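Local coordinates for protein ultraspiracle (Drosophila melanogaster, PDB 1HG4) that acts as a nuclear hormone receptor and transcription factor, its ligand-binding domain being locked in an inactive conformation with a phospholipid bound, at the interface of chains A and B. Coordinates in Å, arbitrary orientation; residue numbers count along the deposited sequence, not the author numbering. Chains: chain A/B, Ultraspiracle.

The interface of chains A and B. Residues chain A 195-199; chain B 201-202, 205, 208.
A carboxylate from one ultraspiracle molecule caps the N-terminal turn of helix 197-218 in another. B:Glu205 projects from the same helix of chain B, its CG anti to the carbonyl carbon (chi1 -71°) and the chain extended beyond it, so that its carboxylate faces the first turn end-on. Both oxygens use their syn lone pairs in a two-pronged grip on successive backbone amides: OE1 accepts from A:Glu199 N at 2.8 Å in a nearly straight bond (170° at H), and OE2 from A:Ala198 N at 2.9 Å along a more bent path (148°). The positive end of the helix dipole would favour the ionised carboxylate.

Packing is closest around this group. A:Ser196 CA lies 3.4 Å from B:Glu205 CD, while the methyl of A:Ala198 sits among the B:Glu205 carboxylate, B:Glu201 CG and B:Met202 SD. B:Met202, bent at chi2 and chi3, crosses A:Glu199 obliquely and lays its CE 3.4 Å from A:Glu199 CA. The other flank is looser: A:Lys195, bent at chi2, crosses B:Tyr208 at about a right angle and sets CG over one ring face, 3.9 Å from the centroid and shifted toward the rim, while its terminal amine NZ runs on beyond the ring. A:Arg197 hardly takes part, directing its side chain away from chain B. The patch joins two copies by helix capping within an interface lacking exact two-fold symmetry, which may reflect crystal assembly rather than a physiological oligomer.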
# COMPACT_ATOMS: atom_id res chain seq x y z
N LYS A 195 -4.41 5.20 10.89
CA LYS A 195 -4.92 5.88 9.71
C LYS A 195 -4.03 5.72 8.48
O LYS A 195 -4.50 5.32 7.42
CB LYS A 195 -5.08 7.37 10.02
CG LYS A 195 -6.50 7.89 9.90
CD LYS A 195 -7.46 7.12 10.78
CE LYS A 195 -8.89 7.62 10.57
NZ LYS A 195 -9.91 6.75 11.22
N SER A 196 -2.75 6.03 8.64
CA SER A 196 -1.80 5.96 7.53
C SER A 196 -1.07 4.63 7.35
O SER A 196 0.15 4.59 7.36
CB SER A 196 -0.79 7.09 7.69
OG SER A 196 -1.47 8.30 7.99
N ARG A 197 -1.82 3.55 7.16
CA ARG A 197 -1.23 2.22 6.98
C ARG A 197 -0.26 2.14 5.81
O ARG A 197 0.83 1.60 5.95
CB ARG A 197 -2.31 1.16 6.78
CG ARG A 197 -3.15 0.87 8.01
CD ARG A 197 -4.11 -0.30 7.75
NE ARG A 197 -5.17 -0.36 8.76
CZ ARG A 197 -5.02 -0.77 10.02
NH1 ARG A 197 -3.83 -1.17 10.46
NH2 ARG A 197 -6.06 -0.77 10.84
N ALA A 198 -0.66 2.67 4.65
CA ALA A 198 0.18 2.63 3.45
C ALA A 198 1.53 3.31 3.68
O ALA A 198 2.58 2.72 3.43
CB ALA A 198 -0.54 3.28 2.27
N GLU A 199 1.49 4.55 4.13
CA GLU A 199 2.71 5.30 4.41
C GLU A 199 3.63 4.54 5.37
O GLU A 199 4.84 4.49 5.16
CB GLU A 199 2.37 6.66 5.00
CG GLU A 199 3.52 7.33 5.75
CD GLU A 199 4.58 7.92 4.83
OE1 GLU A 199 4.61 7.58 3.63
OE2 GLU A 199 5.40 8.73 5.32
N GLU B 201 -4.99 5.40 -2.07
CA GLU B 201 -4.82 5.40 -0.62
C GLU B 201 -3.66 6.33 -0.22
O GLU B 201 -3.72 7.09 0.75
CB GLU B 201 -4.53 3.97 -0.14
CG GLU B 201 -4.17 3.85 1.33
CD GLU B 201 -5.27 4.35 2.28
OE1 GLU B 201 -6.43 3.95 2.11
OE2 GLU B 201 -4.96 5.13 3.20
N MET B 202 -2.60 6.27 -1.00
CA MET B 202 -1.44 7.09 -0.73
C MET B 202 -1.87 8.56 -0.79
O MET B 202 -1.40 9.39 -0.02
CB MET B 202 -0.34 6.77 -1.76
CG MET B 202 1.10 6.71 -1.23
SD MET B 202 1.41 5.54 0.13
CE MET B 202 1.59 6.73 1.49
N GLU B 205 -3.93 9.44 2.39
CA GLU B 205 -3.10 9.55 3.57
C GLU B 205 -2.33 10.87 3.61
O GLU B 205 -2.08 11.41 4.68
CB GLU B 205 -2.17 8.33 3.67
CG GLU B 205 -2.96 7.06 4.03
CD GLU B 205 -2.11 5.82 4.15
OE1 GLU B 205 -0.88 5.93 4.32
OE2 GLU B 205 -2.66 4.71 4.09
N TYR B 208 -4.62 13.27 5.04
CA TYR B 208 -4.72 13.06 6.49
C TYR B 208 -3.61 13.88 7.15
O TYR B 208 -3.84 14.63 8.11
CB TYR B 208 -4.51 11.59 6.85
CG TYR B 208 -5.70 10.68 6.66
CD1 TYR B 208 -7.01 11.16 6.72
CD2 TYR B 208 -5.52 9.31 6.43
CE1 TYR B 208 -8.10 10.31 6.57
CE2 TYR B 208 -6.59 8.46 6.27
CZ TYR B 208 -7.88 8.96 6.34
OH TYR B 208 -8.94 8.10 6.15